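Side-chain contacts in eukaryotic peptide chain release factor GTP-binding subunit (Schizosaccharomyces pombe, PDB 1R5B), which is the GTP-binding subunit of the eukaryotic release factor, a translation factor with an elongation factor Tu-like GTP-binding domain: residues S153-R156 with G157-E160; W198-E201 with R202-C206. One frame throughout, in Å; residues are numbered along the deposited sequence.

Interaction 1: residues S153-R156 with G157-E160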
ATOM      1  N   SER A 153      21.472  17.068   1.260  1.00 31.98           N
ATOM      2  CA  SER A 153      22.722  17.060   0.517  1.00 32.08           C
ATOM      3  C   SER A 153      23.840  16.494   1.378  1.00 32.41           C
ATOM      4  O   SER A 153      23.994  16.883   2.537  1.00 32.39           O
ATOM      5  CB  SER A 153      23.107  18.468   0.083  1.00 32.01           C
ATOM      6  OG  SER A 153      24.421  18.478  -0.444  1.00 31.75           O
ATOM      7  N   ALA A 154      24.630  15.601   0.789  1.00 32.78           N
ATOM      8  CA  ALA A 154      25.772  14.989   1.460  1.00 33.14           C
ATOM      9  C   ALA A 154      27.061  15.765   1.207  1.00 33.62           C
ATOM     10  O   ALA A 154      28.066  15.497   1.844  1.00 33.67           O
ATOM     11  CB  ALA A 154      25.937  13.551   1.011  1.00 33.01           C
ATOM     12  N   ARG A 155      27.037  16.711   0.273  1.00 34.31           N
ATOM     13  CA  ARG A 155      28.207  17.546  -0.015  1.00 34.92           C
ATOM     14  C   ARG A 155      28.757  18.213   1.253  1.00 35.12           C
ATOM     15  O   ARG A 155      27.992  18.705   2.074  1.00 35.15           O
ATOM     16  CB  ARG A 155      27.841  18.622  -1.040  1.00 35.08           C
ATOM     17  CG  ARG A 155      29.007  19.518  -1.498  1.00 36.38           C
ATOM     18  CD  ARG A 155      28.584  20.911  -1.954  1.00 37.77           C
ATOM     19  NE  ARG A 155      27.546  20.852  -2.988  1.00 39.29           N
ATOM     20  CZ  ARG A 155      27.596  21.444  -4.183  1.00 41.37           C
ATOM     21  NH1 ARG A 155      28.649  22.177  -4.560  1.00 42.63           N
ATOM     22  NH2 ARG A 155      26.571  21.295  -5.022  1.00 41.99           N
ATOM     23  N   ARG A 156      30.078  18.225   1.408  1.00 35.30           N
ATOM     24  CA  ARG A 156      30.704  18.911   2.538  1.00 35.65           C
ATOM     25  C   ARG A 156      30.419  20.406   2.425  1.00 35.31           C
ATOM     26  O   ARG A 156      30.438  20.966   1.323  1.00 35.32           O
ATOM     27  CB  ARG A 156      32.218  18.645   2.570  1.00 36.16           C
ATOM     28  CG  ARG A 156      32.573  17.182   2.852  1.00 37.45           C
ATOM     29  CD  ARG A 156      34.057  16.899   3.113  1.00 38.62           C
ATOM     30  NE  ARG A 156      34.287  15.455   3.124  1.00 40.54           N
ATOM     31  CZ  ARG A 156      34.001  14.634   4.142  1.00 42.55           C
ATOM     32  NH1 ARG A 156      33.499  15.096   5.292  1.00 43.03           N
ATOM     33  NH2 ARG A 156      34.228  13.329   4.012  1.00 43.05           N
ATOM     34  N   GLY A 157      30.153  21.046   3.562  1.00 34.90           N
ATOM     35  CA  GLY A 157      29.685  22.427   3.577  1.00 34.77           C
ATOM     36  C   GLY A 157      28.167  22.546   3.522  1.00 34.60           C
ATOM     37  O   GLY A 157      27.568  23.145   4.403  1.00 34.54           O
ATOM     38  N   GLU A 158      27.540  21.954   2.509  1.00 34.39           N
ATOM     39  CA  GLU A 158      26.095  22.108   2.298  1.00 34.62           C
ATOM     40  C   GLU A 158      25.257  21.376   3.361  1.00 33.94           C
ATOM     41  O   GLU A 158      24.330  21.948   3.926  1.00 33.57           O
ATOM     42  CB  GLU A 158      25.717  21.624   0.892  1.00 35.13           C
ATOM     43  CG  GLU A 158      24.510  22.316   0.275  1.00 36.12           C
ATOM     44  CD  GLU A 158      24.059  21.645  -1.008  1.00 37.52           C
ATOM     45  OE1 GLU A 158      22.906  21.866  -1.433  1.00 39.85           O
ATOM     46  OE2 GLU A 158      24.854  20.883  -1.588  1.00 37.81           O
ATOM     47  N   PHE A 159      25.594  20.110   3.602  1.00 33.51           N
ATOM     48  CA  PHE A 159      25.018  19.295   4.678  1.00 33.30           C
ATOM     49  C   PHE A 159      25.017  20.019   6.007  1.00 33.39           C
ATOM     50  O   PHE A 159      23.979  20.281   6.572  1.00 33.61           O
ATOM     51  CB  PHE A 159      25.815  17.992   4.834  1.00 32.98           C
ATOM     52  CG  PHE A 159      25.330  17.117   5.941  1.00 32.12           C
ATOM     53  CD1 PHE A 159      24.126  16.442   5.820  1.00 31.23           C
ATOM     54  CD2 PHE A 159      26.069  16.962   7.102  1.00 31.67           C
ATOM     55  CE1 PHE A 159      23.660  15.629   6.835  1.00 30.86           C
ATOM     56  CE2 PHE A 159      25.610  16.147   8.125  1.00 31.57           C
ATOM     57  CZ  PHE A 159      24.393  15.481   7.988  1.00 31.19           C
ATOM     58  N   GLU A 160      26.211  20.321   6.489  1.00 33.83           N
ATOM     59  CA  GLU A 160      26.440  21.025   7.744  1.00 33.89           C
ATOM     60  C   GLU A 160      25.649  22.313   7.835  1.00 33.86           C
ATOM     61  O   GLU A 160      25.092  22.615   8.884  1.00 33.97           O
ATOM     62  CB  GLU A 160      27.936  21.333   7.898  1.00 33.71           C
ATOM     63  CG  GLU A 160      28.746  20.160   8.442  1.00 33.82           C
ATOM     64  CD  GLU A 160      29.089  19.066   7.404  1.00 33.77           C
ATOM     65  OE1 GLU A 160      28.631  19.098   6.243  1.00 31.25           O
ATOM     66  OE2 GLU A 160      29.866  18.161   7.766  1.00 35.29           O
TER
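Glu158 lays its carboxylate over the side chain of Ser153, where OE2 accepts a hydrogen bond from Ser153 OG at 2.7 Å. The hydroxyl comes from above the carboxylate plane, 76° out of it, and Ser153 CB lies over the same face, 3.5 Å from Glu158 CD. With CG anti to the backbone N (chi1 -151°) and the chain extended beyond it, Glu158 reaches back from the first turn of its helix across the preceding loop. The same OE2 also meets Arg155 NE, 3.0 Å off, in a salt bridge whose hydrogen bond is weak and bent; guanidinium and carboxylate planes stand 74° apart. Lys190 is a second cationic partner of OE2, while Arg155 NH2 is shared with Glu193. Ser153 OG works twice: while donating to Glu158 it accepts from Arg155 N at 3.2 Å, closing an ST turn that holds the hydroxyl in place. A backbone bond from Phe159 N to Arg155 O, 3.2 Å long and nearly straight, ties loop to helix. Phe159 CB packs 3.1 Å from Ser153 O, and the carbonyl lies at the edge of the ring, which extends to Phe163 and helix 200-218. Gly157 is the N-cap residue, its phi positive at the entry to the helix. The whole is a strand-to-helix turn at the end of strand 147-153, in the P-loop GTPase fold of the elongation factor Tu family.

Interaction 2: residues W198-E201 with R202-C206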
ATOM      1  N   TRP A 198      30.895   8.313  -2.775  1.00 37.55           N
ATOM      2  CA  TRP A 198      30.209   7.171  -2.196  1.00 37.20           C
ATOM      3  C   TRP A 198      30.965   6.685  -0.960  1.00 36.62           C
ATOM      4  O   TRP A 198      31.030   5.494  -0.676  1.00 36.48           O
ATOM      5  CB  TRP A 198      30.013   6.059  -3.241  1.00 37.29           C
ATOM      6  CG  TRP A 198      28.997   6.426  -4.289  1.00 37.40           C
ATOM      7  CD1 TRP A 198      29.240   7.007  -5.509  1.00 37.68           C
ATOM      8  CD2 TRP A 198      27.580   6.255  -4.208  1.00 36.39           C
ATOM      9  NE1 TRP A 198      28.058   7.205  -6.182  1.00 37.44           N
ATOM     10  CE2 TRP A 198      27.024   6.752  -5.406  1.00 35.98           C
ATOM     11  CE3 TRP A 198      26.715   5.734  -3.238  1.00 36.79           C
ATOM     12  CZ2 TRP A 198      25.656   6.736  -5.661  1.00 36.09           C
ATOM     13  CZ3 TRP A 198      25.351   5.722  -3.492  1.00 35.71           C
ATOM     14  CH2 TRP A 198      24.837   6.220  -4.692  1.00 35.62           C
ATOM     15  N   SER A 199      31.532   7.628  -0.220  1.00 36.09           N
ATOM     16  CA  SER A 199      32.255   7.290   0.991  1.00 35.65           C
ATOM     17  C   SER A 199      31.260   6.792   2.026  1.00 35.55           C
ATOM     18  O   SER A 199      30.314   7.501   2.361  1.00 35.29           O
ATOM     19  CB  SER A 199      32.984   8.512   1.537  1.00 35.47           C
ATOM     20  OG  SER A 199      33.355   8.307   2.891  1.00 35.07           O
ATOM     21  N   GLU A 200      31.471   5.581   2.528  1.00 35.52           N
ATOM     22  CA  GLU A 200      30.716   5.094   3.675  1.00 35.68           C
ATOM     23  C   GLU A 200      30.942   5.960   4.926  1.00 35.88           C
ATOM     24  O   GLU A 200      30.044   6.087   5.747  1.00 35.83           O
ATOM     25  CB  GLU A 200      31.053   3.633   3.988  1.00 35.79           C
ATOM     26  CG  GLU A 200      29.967   2.929   4.791  1.00 36.17           C
ATOM     27  CD  GLU A 200      30.342   1.528   5.249  1.00 36.94           C
ATOM     28  OE1 GLU A 200      31.515   1.105   5.076  1.00 36.96           O
ATOM     29  OE2 GLU A 200      29.444   0.853   5.799  1.00 37.18           O
ATOM     30  N   GLU A 201      32.134   6.542   5.080  1.00 36.15           N
ATOM     31  CA  GLU A 201      32.399   7.449   6.205  1.00 36.23           C
ATOM     32  C   GLU A 201      31.494   8.681   6.192  1.00 35.78           C
ATOM     33  O   GLU A 201      31.037   9.107   7.237  1.00 36.09           O
ATOM     34  CB  GLU A 201      33.854   7.918   6.230  1.00 36.40           C
ATOM     35  CG  GLU A 201      34.732   7.190   7.229  1.00 37.68           C
ATOM     36  CD  GLU A 201      35.564   6.109   6.565  1.00 39.64           C
ATOM     37  OE1 GLU A 201      34.960   5.294   5.829  1.00 41.20           O
ATOM     38  OE2 GLU A 201      36.805   6.081   6.762  1.00 38.89           O
ATOM     39  N   ARG A 202      31.266   9.249   5.012  1.00 35.25           N
ATOM     40  CA  ARG A 202      30.433  10.435   4.847  1.00 34.96           C
ATOM     41  C   ARG A 202      28.971  10.083   5.077  1.00 34.82           C
ATOM     42  O   ARG A 202      28.241  10.833   5.718  1.00 34.74           O
ATOM     43  CB  ARG A 202      30.578  11.004   3.431  1.00 35.02           C
ATOM     44  CG  ARG A 202      30.746  12.507   3.352  1.00 35.32           C
ATOM     45  CD  ARG A 202      29.526  13.329   3.788  1.00 35.11           C
ATOM     46  NE  ARG A 202      29.846  14.121   4.975  1.00 34.99           N
ATOM     47  CZ  ARG A 202      29.558  15.416   5.182  1.00 34.76           C
ATOM     48  NH1 ARG A 202      28.890  16.148   4.295  1.00 33.24           N
ATOM     49  NH2 ARG A 202      29.954  15.985   6.317  1.00 34.13           N
ATOM     50  N   TYR A 203      28.553   8.939   4.540  1.00 34.38           N
ATOM     51  CA  TYR A 203      27.163   8.505   4.625  1.00 34.12           C
ATOM     52  C   TYR A 203      26.780   8.250   6.069  1.00 34.12           C
ATOM     53  O   TYR A 203      25.764   8.746   6.539  1.00 33.69           O
ATOM     54  CB  TYR A 203      26.930   7.231   3.803  1.00 33.79           C
ATOM     55  CG  TYR A 203      25.518   6.701   3.907  1.00 33.24           C
ATOM     56  CD1 TYR A 203      24.467   7.337   3.265  1.00 32.50           C
ATOM     57  CD2 TYR A 203      25.231   5.577   4.667  1.00 33.17           C
ATOM     58  CE1 TYR A 203      23.170   6.861   3.372  1.00 32.36           C
ATOM     59  CE2 TYR A 203      23.926   5.087   4.771  1.00 31.97           C
ATOM     60  CZ  TYR A 203      22.907   5.728   4.123  1.00 31.86           C
ATOM     61  OH  TYR A 203      21.618   5.246   4.229  1.00 31.00           O
ATOM     62  N   LYS A 204      27.607   7.462   6.751  1.00 34.36           N
ATOM     63  CA  LYS A 204      27.429   7.157   8.165  1.00 34.65           C
ATOM     64  C   LYS A 204      27.464   8.422   9.007  1.00 34.17           C
ATOM     65  O   LYS A 204      26.686   8.546   9.946  1.00 34.43           O
ATOM     66  CB  LYS A 204      28.517   6.191   8.671  1.00 35.17           C
ATOM     67  CG  LYS A 204      28.037   4.758   8.901  1.00 37.00           C
ATOM     68  CD  LYS A 204      29.015   3.971   9.801  1.00 39.64           C
ATOM     69  CE  LYS A 204      28.466   2.591  10.191  1.00 40.77           C
ATOM     70  NZ  LYS A 204      27.744   1.926   9.058  1.00 41.55           N
ATOM     71  N   GLU A 205      28.359   9.350   8.667  1.00 33.26           N
ATOM     72  CA  GLU A 205      28.470  10.619   9.379  1.00 32.90           C
ATOM     73  C   GLU A 205      27.209  11.454   9.207  1.00 32.65           C
ATOM     74  O   GLU A 205      26.733  12.044  10.164  1.00 32.93           O
ATOM     75  CB  GLU A 205      29.690  11.430   8.905  1.00 32.91           C
ATOM     76  CG  GLU A 205      29.908  12.722   9.690  1.00 32.66           C
ATOM     77  CD  GLU A 205      30.915  13.653   9.057  1.00 33.10           C
ATOM     78  OE1 GLU A 205      31.209  13.486   7.857  1.00 33.55           O
ATOM     79  OE2 GLU A 205      31.414  14.560   9.765  1.00 33.70           O
ATOM     80  N   CYS A 206      26.673  11.491   7.992  1.00 32.31           N
ATOM     81  CA  CYS A 206      25.463  12.242   7.690  1.00 31.86           C
ATOM     82  C   CYS A 206      24.242  11.627   8.364  1.00 31.85           C
ATOM     83  O   CYS A 206      23.377  12.341   8.849  1.00 31.43           O
ATOM     84  CB  CYS A 206      25.239  12.311   6.179  1.00 31.79           C
ATOM     85  SG  CYS A 206      26.386  13.412   5.317  1.00 30.74           S
TER
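Ser199 carries its CB 3.9 Å from both the N and the CB of Arg202, and its OG goes on to accept a hydrogen bond from Arg202 N at 3.1 Å, with an N-H...O angle of 155°. Having OG anti to the backbone N (chi1 163°) brings the hydroxyl over the opening turn of the helix. Ser199 O takes the next amide, Tyr203 N, at 3.1 Å, and Tyr203 CB rests against that same carbonyl while the ring meets that of Trp250. One turn on, Lys204 CB packs 3.3 Å from Glu200 O; the two chains run alongside each other in one direction and end in a long ion pair, Glu200 OE2 to Lys204 NZ at 3.8 Å. Arg202, bent at chi2 and chi3, turns its guanidinium onto Glu205: NE and NH2 grip OE1 side-on, NH2 at 3.2 Å. OE1 lies in the guanidinium plane, yet both nitrogens reach it from one face of the carboxylate. Cys206 SG sits 3.3 Å above a guanidinium face, toward its rim. Glu160 is the stronger partner of the guanidinium, so the group is held at more than one point. Ser199 thus serves as the N-cap of helix 200-218, one of the helices flanking the central sheet of the P-loop GTPase domain.

In the fold
Running from the N terminus, the chain leaves strand 147-153 of the central sheet and makes interaction 1, which closes the short turn into helix 158-161. It then passes through helix 169-178 and strand 184-189, the neighbour of 147-153 in the sheet, before interaction 2 starts helix 200-218. The two follow in series, neither nesting nor crossing, with centres about 11 Å apart. They nevertheless meet in space: Arg202 NH2 forms a salt bridge with Glu160 OE2 at 2.6 Å, Arg202 NH1 probably donates to Ala154 O, and Phe159 packs on Cys206. Together they join the turns after two adjacent parallel strands of the GTP-binding domain.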